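Laccase (PDB 3SQR) oxidises phenolic substrates such as hydroquinones at a copper site and reduces dioxygen to water, probably in lignin degradation and detoxification of lignin-derived products. Local coordinates at residues N323-C334 / P357-C368; F402-L413 / H531-Q539. All coordinates share one frame; numbering follows the deposited sequence.

Contact 1: N323-C334 / P357-C368; sequences NYWIRGNWGTTC and PTSVGTTPRGTC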
loop_
_atom_site.group_PDB
_atom_site.type_symbol
_atom_site.label_atom_id
_atom_site.label_comp_id
_atom_site.label_asym_id
_atom_site.label_seq_id
_atom_site.Cartn_x
_atom_site.Cartn_y
_atom_site.Cartn_z
ATOM N N ASN A 323 16.458 25.440 8.422
ATOM C CA ASN A 323 15.220 24.677 8.529
ATOM C C ASN A 323 14.433 24.824 7.248
ATOM O O ASN A 323 14.302 25.912 6.671
ATOM C CB ASN A 323 14.430 25.217 9.711
ATOM C CG ASN A 323 15.238 25.232 10.945
ATOM O OD1 ASN A 323 15.914 24.259 11.240
ATOM N ND2 ASN A 323 15.268 26.376 11.643
ATOM N N TYR A 324 13.869 23.724 6.759
ATOM C CA TYR A 324 13.115 23.760 5.531
ATOM C C TYR A 324 11.821 23.010 5.789
ATOM O O TYR A 324 11.801 22.013 6.584
ATOM C CB TYR A 324 13.884 23.083 4.388
ATOM C CG TYR A 324 15.120 23.810 4.001
ATOM C CD1 TYR A 324 16.284 23.575 4.636
ATOM C CD2 TYR A 324 15.084 24.784 2.994
ATOM C CE1 TYR A 324 17.458 24.301 4.268
ATOM C CE2 TYR A 324 16.238 25.517 2.626
ATOM C CZ TYR A 324 17.406 25.248 3.264
ATOM O OH TYR A 324 18.555 25.933 2.930
ATOM N N TRP A 325 10.756 23.516 5.186
ATOM C CA TRP A 325 9.498 22.801 5.270
ATOM C C TRP A 325 9.560 21.512 4.461
ATOM O O TRP A 325 10.047 21.482 3.306
ATOM C CB TRP A 325 8.354 23.615 4.728
ATOM C CG TRP A 325 7.893 24.618 5.661
ATOM C CD1 TRP A 325 7.961 25.958 5.494
ATOM C CD2 TRP A 325 7.298 24.375 6.950
ATOM N NE1 TRP A 325 7.409 26.590 6.597
ATOM C CE2 TRP A 325 7.021 25.641 7.519
ATOM C CE3 TRP A 325 6.972 23.212 7.669
ATOM C CZ2 TRP A 325 6.441 25.788 8.814
ATOM C CZ3 TRP A 325 6.403 23.336 8.939
ATOM C CH2 TRP A 325 6.135 24.632 9.503
ATOM N N ILE A 326 9.002 20.461 5.058
ATOM C CA ILE A 326 8.753 19.182 4.333
ATOM C C ILE A 326 7.277 19.208 4.069
ATOM O O ILE A 326 6.468 19.341 4.983
ATOM C CB ILE A 326 9.199 17.903 5.081
ATOM C CG1 ILE A 326 10.721 17.919 5.445
ATOM C CG2 ILE A 326 8.800 16.617 4.239
ATOM C CD1 ILE A 326 11.099 16.832 6.493
ATOM N N ARG A 327 6.912 19.156 2.791
ATOM C CA ARG A 327 5.548 19.382 2.386
ATOM C C ARG A 327 4.904 18.092 1.931
ATOM O O ARG A 327 5.379 17.484 0.984
ATOM C CB ARG A 327 5.512 20.410 1.245
ATOM C CG ARG A 327 5.984 21.771 1.778
ATOM C CD ARG A 327 5.709 22.868 0.875
ATOM N NE ARG A 327 6.461 24.039 1.318
ATOM C CZ ARG A 327 5.977 25.043 2.060
ATOM N NH1 ARG A 327 4.720 25.056 2.506
ATOM N NH2 ARG A 327 6.789 26.052 2.380
ATOM N N GLY A 328 3.866 17.659 2.611
ATOM C CA GLY A 328 3.083 16.560 2.043
ATOM C C GLY A 328 2.307 16.999 0.816
ATOM O O GLY A 328 1.957 16.193 -0.018
ATOM N N ASN A 329 1.969 18.293 0.748
ATOM C CA ASN A 329 1.065 18.803 -0.304
ATOM C C ASN A 329 -0.118 17.907 -0.487
ATOM O O ASN A 329 -0.369 17.364 -1.569
ATOM C CB ASN A 329 1.797 18.976 -1.612
ATOM C CG ASN A 329 2.772 20.112 -1.591
ATOM O OD1 ASN A 329 2.410 21.248 -1.223
ATOM N ND2 ASN A 329 3.944 19.882 -2.106
ATOM N N TRP A 330 -0.902 17.823 0.547
ATOM C CA TRP A 330 -2.183 17.169 0.505
ATOM C C TRP A 330 -2.950 17.627 -0.733
ATOM O O TRP A 330 -3.143 18.879 -0.916
ATOM C CB TRP A 330 -3.008 17.541 1.718
ATOM C CG TRP A 330 -4.370 16.968 1.768
ATOM C CD1 TRP A 330 -5.499 17.441 1.140
ATOM C CD2 TRP A 330 -4.739 15.727 2.335
ATOM N NE1 TRP A 330 -6.547 16.579 1.307
ATOM C CE2 TRP A 330 -6.109 15.524 2.052
ATOM C CE3 TRP A 330 -4.050 14.773 3.131
ATOM C CZ2 TRP A 330 -6.792 14.405 2.474
ATOM C CZ3 TRP A 330 -4.752 13.702 3.596
ATOM C CH2 TRP A 330 -6.102 13.497 3.245
ATOM N N GLY A 331 -3.395 16.656 -1.537
ATOM C CA GLY A 331 -4.242 16.931 -2.712
ATOM C C GLY A 331 -5.677 17.306 -2.365
ATOM O O GLY A 331 -6.532 16.454 -2.253
ATOM N N THR A 332 -5.950 18.595 -2.222
ATOM C CA THR A 332 -7.305 19.009 -1.792
ATOM C C THR A 332 -8.357 18.722 -2.872
ATOM O O THR A 332 -9.506 18.453 -2.555
ATOM C CB THR A 332 -7.325 20.507 -1.467
ATOM O OG1 THR A 332 -6.726 21.234 -2.532
ATOM C CG2 THR A 332 -6.529 20.773 -0.165
ATOM N N THR A 333 -7.954 18.707 -4.127
ATOM C CA THR A 333 -8.884 18.303 -5.193
ATOM C C THR A 333 -9.178 16.796 -5.216
ATOM O O THR A 333 -10.171 16.361 -5.785
ATOM C CB THR A 333 -8.415 18.719 -6.581
ATOM O OG1 THR A 333 -7.146 18.167 -6.830
ATOM C CG2 THR A 333 -8.284 20.246 -6.709
ATOM N N CYS A 334 -8.365 16.014 -4.492
ATOM C CA CYS A 334 -8.503 14.561 -4.502
ATOM C C CYS A 334 -9.441 14.082 -3.395
ATOM O O CYS A 334 -10.246 13.149 -3.561
ATOM C CB CYS A 334 -7.089 13.925 -4.401
ATOM S SG CYS A 334 -5.783 14.673 -5.293
ATOM N N PRO A 357 10.551 26.513 9.978
ATOM C CA PRO A 357 11.115 26.932 8.726
ATOM C C PRO A 357 10.385 28.115 8.171
ATOM O O PRO A 357 9.191 28.243 8.353
ATOM C CB PRO A 357 10.893 25.721 7.790
ATOM C CG PRO A 357 10.615 24.633 8.658
ATOM C CD PRO A 357 9.954 25.174 9.867
ATOM N N THR A 358 11.106 28.928 7.423
ATOM C CA THR A 358 10.495 30.015 6.686
ATOM C C THR A 358 10.735 29.847 5.194
ATOM O O THR A 358 10.655 30.809 4.456
ATOM C CB THR A 358 11.020 31.394 7.187
ATOM O OG1 THR A 358 12.465 31.442 7.169
ATOM C CG2 THR A 358 10.495 31.638 8.567
ATOM N N SER A 359 10.962 28.621 4.725
ATOM C CA SER A 359 11.331 28.436 3.323
ATOM C C SER A 359 10.116 28.519 2.422
ATOM O O SER A 359 8.948 28.376 2.857
ATOM C CB SER A 359 12.035 27.092 3.148
ATOM O OG SER A 359 11.250 26.085 3.797
ATOM N N VAL A 360 10.419 28.755 1.153
ATOM C CA VAL A 360 9.418 28.971 0.115
ATOM C C VAL A 360 9.324 27.666 -0.643
ATOM O O VAL A 360 10.331 27.113 -1.097
ATOM C CB VAL A 360 9.806 30.204 -0.786
ATOM C CG1 VAL A 360 8.954 30.324 -2.007
ATOM C CG2 VAL A 360 9.689 31.478 0.068
ATOM N N GLY A 361 8.105 27.175 -0.742
ATOM C CA GLY A 361 7.862 25.934 -1.404
ATOM C C GLY A 361 7.766 26.047 -2.902
ATOM O O GLY A 361 7.399 27.075 -3.453
ATOM N N THR A 362 8.092 24.946 -3.552
ATOM C CA THR A 362 7.815 24.767 -4.950
ATOM C C THR A 362 6.325 24.655 -5.200
ATOM O O THR A 362 5.620 23.899 -4.508
ATOM C CB THR A 362 8.527 23.490 -5.412
ATOM O OG1 THR A 362 9.925 23.761 -5.402
ATOM C CG2 THR A 362 8.102 23.124 -6.781
ATOM N N THR A 363 5.830 25.368 -6.203
ATOM C CA THR A 363 4.444 25.322 -6.541
ATOM C C THR A 363 4.135 23.868 -6.950
ATOM O O THR A 363 4.726 23.362 -7.899
ATOM C CB THR A 363 4.109 26.225 -7.741
ATOM O OG1 THR A 363 4.392 27.600 -7.396
ATOM C CG2 THR A 363 2.644 26.040 -8.197
ATOM N N PRO A 364 3.214 23.242 -6.243
ATOM C CA PRO A 364 2.869 21.845 -6.611
ATOM C C PRO A 364 2.057 21.742 -7.894
ATOM O O PRO A 364 1.345 22.673 -8.293
ATOM C CB PRO A 364 2.056 21.333 -5.432
ATOM C CG PRO A 364 1.913 22.463 -4.463
ATOM C CD PRO A 364 2.484 23.711 -5.052
ATOM N N ARG A 365 2.196 20.616 -8.576
ATOM C CA ARG A 365 1.319 20.341 -9.693
ATOM C C ARG A 365 -0.148 20.377 -9.266
ATOM O O ARG A 365 -0.979 20.871 -10.004
ATOM C CB ARG A 365 1.689 19.006 -10.340
ATOM C CG ARG A 365 2.915 19.067 -11.140
ATOM C CD ARG A 365 3.479 17.684 -11.442
ATOM N NE ARG A 365 4.152 17.169 -10.257
ATOM C CZ ARG A 365 4.842 16.036 -10.262
ATOM N NH1 ARG A 365 4.885 15.301 -11.362
ATOM N NH2 ARG A 365 5.490 15.652 -9.192
ATOM N N GLY A 366 -0.451 19.872 -8.057
ATOM C CA GLY A 366 -1.744 19.982 -7.428
ATOM C C GLY A 366 -2.780 19.041 -8.003
ATOM O O GLY A 366 -3.982 19.194 -7.775
ATOM N N THR A 367 -2.301 18.015 -8.715
ATOM C CA THR A 367 -3.185 17.007 -9.258
ATOM C C THR A 367 -3.270 15.758 -8.397
ATOM O O THR A 367 -2.579 15.628 -7.380
ATOM C CB THR A 367 -2.656 16.563 -10.641
ATOM O OG1 THR A 367 -1.429 15.845 -10.435
ATOM C CG2 THR A 367 -2.373 17.802 -11.569
ATOM N N CYS A 368 -4.126 14.845 -8.830
ATOM C CA CYS A 368 -4.294 13.520 -8.172
ATOM C C CYS A 368 -3.652 12.429 -8.999
ATOM O O CYS A 368 -3.907 11.262 -8.778
ATOM C CB CYS A 368 -5.753 13.217 -7.902
ATOM S SG CYS A 368 -6.602 14.615 -7.153
HETATM O O HOH W 1 13.921 28.489 7.177
HETATM O O HOH W 2 5.929 21.978 -2.574
HETATM O O HOH W 3 -5.198 19.321 -5.274
HETATM O O HOH W 4 -6.680 17.830 -9.501
#
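With chi1 of Trp325 at -78°, CG stands opposite the carbonyl carbon and the indole lies beside its own backbone, where Pro357 meets it; Ser359 has chi1 at 49°, which sets OG in front of Trp325 N. The proline sits across one face of the indole: its CB is 3.6 Å from the centroid of the five-membered ring, almost on the ring normal, a CH-pi contact, while CD reaches over the six-membered ring, 3.7 Å from CZ2 of Trp325. Beside it, Trp325 N donates a nearly straight hydrogen bond (170°) to Ser359 OG, 3.0 Å away, and that hydroxyl is also bonded to Asp281. The extended Arg327 side chain brings NH2 to 3.2 Å from Ser359 O, near the guanidinium plane, and CB of Trp325 lies over one face of the group. Arg327 NE is salt-bridged to Asp281, and CA of Gly361 packs 3.6 Å from that NE.

Strand 323-327 belongs to a sheet of the second cupredoxin-like domain; 357-368 lies in the long loop between strands 344-348 and 387-398. Past the strand the two segments separate, and water bridges the gap. One molecule joins Asn329 ND2, which also bonds to Glu277 O on strand 276-280, to Thr362 O; CG of Pro364 packs 3.5 Å from Asn329 OD1. Another links Thr333 N to Gly366 O. The disulfide, Cys334 SG to Cys368 SG at 2.0 Å, pins the loop back.

The chemistry is therefore mixed: a covalent bond at one end, ring packing with a direct hydrogen bond at the other, and water bridges all along, including one from Asn323 O to Thr358 N. Asp281, held by both Arg327 and Ser359, ties the segments through one carboxylate, whose charge the arginine would be expected to offset.

Contact 2: F402-L413 / H531-Q539; sequences FTWTINSSSLLL and HASEGLAMQ. With CU (copper (II) ion), chain D; NAG (2-acetamido-2-deoxy-beta-D-glucopyranose), chain I.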
loop_
_atom_site.group_PDB
_atom_site.type_symbol
_atom_site.label_atom_id
_atom_site.label_comp_id
_atom_site.label_asym_id
_atom_site.label_seq_id
_atom_site.Cartn_x
_atom_site.Cartn_y
_atom_site.Cartn_z
ATOM N N PHE A 402 -23.694 3.287 -0.452
ATOM C CA PHE A 402 -23.004 3.556 -1.706
ATOM C C PHE A 402 -22.021 2.421 -1.945
ATOM O O PHE A 402 -21.217 2.118 -1.088
ATOM C CB PHE A 402 -22.224 4.855 -1.601
ATOM C CG PHE A 402 -21.596 5.297 -2.860
ATOM C CD1 PHE A 402 -20.344 4.814 -3.246
ATOM C CD2 PHE A 402 -22.213 6.244 -3.653
ATOM C CE1 PHE A 402 -19.754 5.238 -4.415
ATOM C CE2 PHE A 402 -21.621 6.675 -4.822
ATOM C CZ PHE A 402 -20.380 6.150 -5.205
ATOM N N THR A 403 -22.091 1.826 -3.115
ATOM C CA THR A 403 -21.196 0.751 -3.485
ATOM C C THR A 403 -20.592 1.087 -4.833
ATOM O O THR A 403 -21.243 1.707 -5.669
ATOM C CB THR A 403 -21.871 -0.605 -3.613
ATOM O OG1 THR A 403 -22.819 -0.583 -4.696
ATOM C CG2 THR A 403 -22.577 -1.019 -2.346
ATOM N N TRP A 404 -19.352 0.644 -5.030
ATOM C CA TRP A 404 -18.707 0.620 -6.339
ATOM C C TRP A 404 -18.948 -0.743 -6.980
ATOM O O TRP A 404 -18.955 -1.769 -6.272
ATOM C CB TRP A 404 -17.187 0.859 -6.210
ATOM C CG TRP A 404 -16.831 2.112 -5.513
ATOM C CD1 TRP A 404 -16.582 2.240 -4.197
ATOM C CD2 TRP A 404 -16.793 3.436 -6.064
ATOM N NE1 TRP A 404 -16.322 3.549 -3.894
ATOM C CE2 TRP A 404 -16.448 4.313 -5.012
ATOM C CE3 TRP A 404 -17.033 3.967 -7.341
ATOM C CZ2 TRP A 404 -16.342 5.672 -5.173
ATOM C CZ3 TRP A 404 -16.900 5.342 -7.504
ATOM C CH2 TRP A 404 -16.560 6.177 -6.428
ATOM N N THR A 405 -19.021 -0.781 -8.310
ATOM C CA THR A 405 -19.198 -2.010 -8.994
ATOM C C THR A 405 -18.157 -2.148 -10.078
ATOM O O THR A 405 -17.657 -1.190 -10.618
ATOM C CB THR A 405 -20.627 -2.100 -9.625
ATOM O OG1 THR A 405 -20.731 -1.017 -10.556
ATOM C CG2 THR A 405 -21.745 -2.017 -8.531
ATOM N N ILE A 406 -17.821 -3.401 -10.333
ATOM C CA ILE A 406 -16.948 -3.824 -11.412
ATOM C C ILE A 406 -17.778 -4.761 -12.266
ATOM O O ILE A 406 -18.222 -5.830 -11.810
ATOM C CB ILE A 406 -15.798 -4.622 -10.864
ATOM C CG1 ILE A 406 -15.149 -3.840 -9.709
ATOM C CG2 ILE A 406 -14.783 -4.903 -12.007
ATOM C CD1 ILE A 406 -13.961 -3.070 -10.121
ATOM N N ASN A 407 -17.992 -4.341 -13.491
ATOM C CA ASN A 407 -18.971 -4.949 -14.373
ATOM C C ASN A 407 -20.224 -5.305 -13.650
ATOM O O ASN A 407 -20.683 -6.455 -13.649
ATOM C CB ASN A 407 -18.339 -6.158 -15.038
ATOM C CG ASN A 407 -17.611 -5.774 -16.245
ATOM O OD1 ASN A 407 -16.871 -4.809 -16.247
ATOM N ND2 ASN A 407 -17.800 -6.533 -17.307
ATOM N N SER A 408 -20.771 -4.281 -13.010
ATOM C CA SER A 408 -22.052 -4.337 -12.319
ATOM C C SER A 408 -22.108 -5.063 -11.045
ATOM O O SER A 408 -23.169 -5.099 -10.448
ATOM C CB SER A 408 -23.190 -4.781 -13.271
ATOM O OG SER A 408 -22.940 -4.223 -14.566
ATOM N N SER A 409 -20.977 -5.553 -10.515
ATOM C CA SER A 409 -21.005 -6.314 -9.285
ATOM C C SER A 409 -20.078 -5.663 -8.242
ATOM O O SER A 409 -18.926 -5.399 -8.508
ATOM C CB SER A 409 -20.551 -7.759 -9.537
ATOM O OG SER A 409 -20.430 -8.454 -8.330
ATOM N N SER A 410 -20.575 -5.448 -7.057
ATOM C CA SER A 410 -19.723 -4.936 -5.962
ATOM C C SER A 410 -19.170 -6.089 -5.145
ATOM O O SER A 410 -19.909 -6.994 -4.739
ATOM C CB SER A 410 -20.550 -4.020 -5.085
ATOM O OG SER A 410 -19.758 -3.310 -4.161
ATOM N N LEU A 411 -17.864 -6.070 -4.867
ATOM C CA LEU A 411 -17.238 -7.149 -4.091
ATOM C C LEU A 411 -17.772 -7.225 -2.691
ATOM O O LEU A 411 -17.862 -6.214 -1.961
ATOM C CB LEU A 411 -15.686 -7.006 -4.052
ATOM C CG LEU A 411 -14.936 -8.239 -3.536
ATOM C CD1 LEU A 411 -14.279 -8.985 -4.680
ATOM C CD2 LEU A 411 -13.906 -7.768 -2.501
ATOM N N LEU A 412 -18.173 -8.441 -2.340
ATOM C CA LEU A 412 -18.621 -8.763 -1.022
ATOM C C LEU A 412 -18.241 -10.213 -0.725
ATOM O O LEU A 412 -18.715 -11.186 -1.358
ATOM C CB LEU A 412 -20.118 -8.500 -0.903
ATOM C CG LEU A 412 -20.855 -8.960 0.338
ATOM C CD1 LEU A 412 -20.243 -8.252 1.503
ATOM C CD2 LEU A 412 -22.330 -8.634 0.124
ATOM N N LEU A 413 -17.346 -10.353 0.252
ATOM C CA LEU A 413 -16.732 -11.633 0.526
ATOM C C LEU A 413 -17.318 -12.193 1.822
ATOM O O LEU A 413 -17.751 -11.464 2.701
ATOM C CB LEU A 413 -15.228 -11.487 0.663
ATOM C CG LEU A 413 -14.499 -10.932 -0.559
ATOM C CD1 LEU A 413 -12.982 -11.014 -0.294
ATOM C CD2 LEU A 413 -14.837 -11.639 -1.821
ATOM N N HIS A 531 -13.315 3.027 -0.457
ATOM C CA HIS A 531 -13.706 2.440 -1.747
ATOM C C HIS A 531 -13.540 0.939 -1.717
ATOM O O HIS A 531 -14.422 0.206 -2.166
ATOM C CB HIS A 531 -12.905 3.061 -2.885
ATOM C CG HIS A 531 -13.190 4.524 -3.069
ATOM N ND1 HIS A 531 -12.624 5.277 -4.054
ATOM C CD2 HIS A 531 -13.970 5.377 -2.354
ATOM C CE1 HIS A 531 -13.058 6.521 -3.967
ATOM N NE2 HIS A 531 -13.899 6.599 -2.949
ATOM N N ALA A 532 -12.464 0.468 -1.112
ATOM C CA ALA A 532 -12.304 -0.959 -0.888
ATOM C C ALA A 532 -13.451 -1.533 -0.105
ATOM O O ALA A 532 -14.027 -2.559 -0.463
ATOM C CB ALA A 532 -10.912 -1.258 -0.171
ATOM N N SER A 533 -13.802 -0.863 0.982
ATOM C CA SER A 533 -14.904 -1.307 1.841
ATOM C C SER A 533 -16.280 -1.270 1.122
ATOM O O SER A 533 -17.161 -2.136 1.398
ATOM C CB SER A 533 -14.958 -0.454 3.067
ATOM O OG SER A 533 -14.036 -0.966 3.998
ATOM N N GLU A 534 -16.388 -0.344 0.175
ATOM C CA GLU A 534 -17.531 -0.186 -0.742
ATOM C C GLU A 534 -17.502 -1.109 -1.937
ATOM O O GLU A 534 -18.283 -0.947 -2.861
ATOM C CB GLU A 534 -17.622 1.285 -1.139
ATOM C CG GLU A 534 -18.074 2.120 0.032
ATOM C CD GLU A 534 -17.680 3.558 0.008
ATOM O OE1 GLU A 534 -17.168 4.040 -1.013
ATOM O OE2 GLU A 534 -17.893 4.243 1.063
ATOM N N GLY A 535 -16.586 -2.079 -1.949
ATOM C CA GLY A 535 -16.533 -3.043 -2.966
ATOM C C GLY A 535 -15.854 -2.745 -4.281
ATOM O O GLY A 535 -16.069 -3.503 -5.268
ATOM N N LEU A 536 -14.979 -1.740 -4.351
ATOM C CA LEU A 536 -14.262 -1.491 -5.559
ATOM C C LEU A 536 -13.077 -2.417 -5.675
ATOM O O LEU A 536 -11.948 -2.050 -5.371
ATOM C CB LEU A 536 -13.759 -0.013 -5.639
ATOM C CG LEU A 536 -13.659 0.542 -7.030
ATOM C CD1 LEU A 536 -13.369 2.045 -6.986
ATOM C CD2 LEU A 536 -12.608 -0.146 -7.844
ATOM N N ALA A 537 -13.341 -3.591 -6.173
ATOM C CA ALA A 537 -12.411 -4.664 -6.086
ATOM C C ALA A 537 -12.863 -5.818 -6.945
ATOM O O ALA A 537 -14.050 -6.015 -7.140
ATOM C CB ALA A 537 -12.287 -5.114 -4.602
ATOM N N MET A 538 -11.893 -6.617 -7.389
ATOM C CA MET A 538 -12.152 -7.875 -7.984
ATOM C C MET A 538 -10.976 -8.797 -7.634
ATOM O O MET A 538 -10.132 -8.441 -6.818
ATOM C CB MET A 538 -12.382 -7.737 -9.469
ATOM C CG MET A 538 -11.308 -6.946 -10.164
ATOM S SD MET A 538 -9.863 -7.849 -10.327
ATOM C CE MET A 538 -10.424 -9.136 -11.512
ATOM N N GLN A 539 -10.978 -10.002 -8.139
ATOM C CA GLN A 539 -9.875 -10.885 -7.872
ATOM C C GLN A 539 -9.650 -11.821 -9.025
ATOM O O GLN A 539 -10.571 -12.177 -9.728
ATOM C CB GLN A 539 -10.073 -11.645 -6.553
ATOM C CG GLN A 539 -11.216 -12.653 -6.562
ATOM C CD GLN A 539 -11.490 -13.218 -5.188
ATOM O OE1 GLN A 539 -10.687 -13.951 -4.621
ATOM N NE2 GLN A 539 -12.653 -12.880 -4.656
HETATM CU CU CU D . -11.264 4.443 -5.300
HETATM C C1 NAG I . -17.180 -6.220 -18.560
HETATM C C2 NAG I . -16.634 -7.410 -19.338
HETATM C C3 NAG I . -16.145 -6.928 -20.695
HETATM C C4 NAG I . -17.238 -6.170 -21.421
HETATM C C5 NAG I . -17.640 -4.979 -20.551
HETATM C C6 NAG I . -18.716 -4.115 -21.230
HETATM C C7 NAG I . -15.665 -9.322 -18.098
HETATM C C8 NAG I . -14.453 -9.954 -17.456
HETATM N N2 NAG I . -15.529 -8.132 -18.659
HETATM O O3 NAG I . -15.778 -8.076 -21.408
HETATM O O4 NAG I . -16.718 -5.683 -22.638
HETATM O O5 NAG I . -18.157 -5.544 -19.355
HETATM O O6 NAG I . -19.831 -4.953 -21.449
HETATM O O7 NAG I . -16.728 -9.933 -18.072
#
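The type 1 copper site of the laccase lies at this contact, where the helix carrying His531 ends in a Schellman motif and meets edge strand 402-406. His531 ND1 binds the copper at 2.0 Å, and Cys526 and His463 supply the other two protein ligands. Trp404 lies against the imidazole: its CZ2 stands 3.4 Å above the His531 ring plane, over the centre, with the five-membered indole ring inclined at 53° to the imidazole. Leu536 CD1 lies over a face of the indole, 4.0 Å from the centroid of its five-membered ring, and is itself 3.6 Å from the copper. Across the opposite face is Phe402 CE1, so the tryptophan is sandwiched.

Glu534 grips Trp404 twice. Its carbonyl O accepts a hydrogen bond from the backbone N of Trp404 at 2.9 Å, and its extended side chain, with CG opposite the carbonyl carbon (chi1 -70°), carries OE1 to Trp404 NE1 for a weak, bent bond of 3.0 Å. With the indole already packed on both faces, this weak bond would add to holding its orientation beside the copper ligand. Gly535, the C-prime residue, takes the positive phi that turns the chain; its carbonyl O accepts a hydrogen bond from Leu411 N at 3.2 Å. Ser410 OG reaches back to Trp404 O, linking the two sides of the type I' turn Ile406-Ser409. Beyond the glycine the packing is apolar, with Leu411 CD2 against Ala537 CB and Trp404 CB against Leu536 CB.

Strand 402-406 pairs with strand 387-398 at the edge of its sheet, whereas strand 537-542 runs between 436-439 and 520-526 in another. The contact thus joins two sheets of this cupredoxin-like domain beside helix 529-533, with Ala537 and Ala532 also touching His525.

The two contacts follow one another in sequence, and their centres are 33 Å apart, yet their nearest atoms come to about 7 Å without touching. The disulfide end of contact 1 is what approaches: the side chain of Cys334 is about 10 Å from that of His531 in contact 2, and that of Cys368 about 9 Å from that of His463, another ligand of the same type 1 copper. Contact 2 holds a ligand of this metal, whereas Cys334 stays about 10 Å from it. Contact 1 is a surface feature joining strand 323-327 to the loop before strand 387-398; contact 2 is buried.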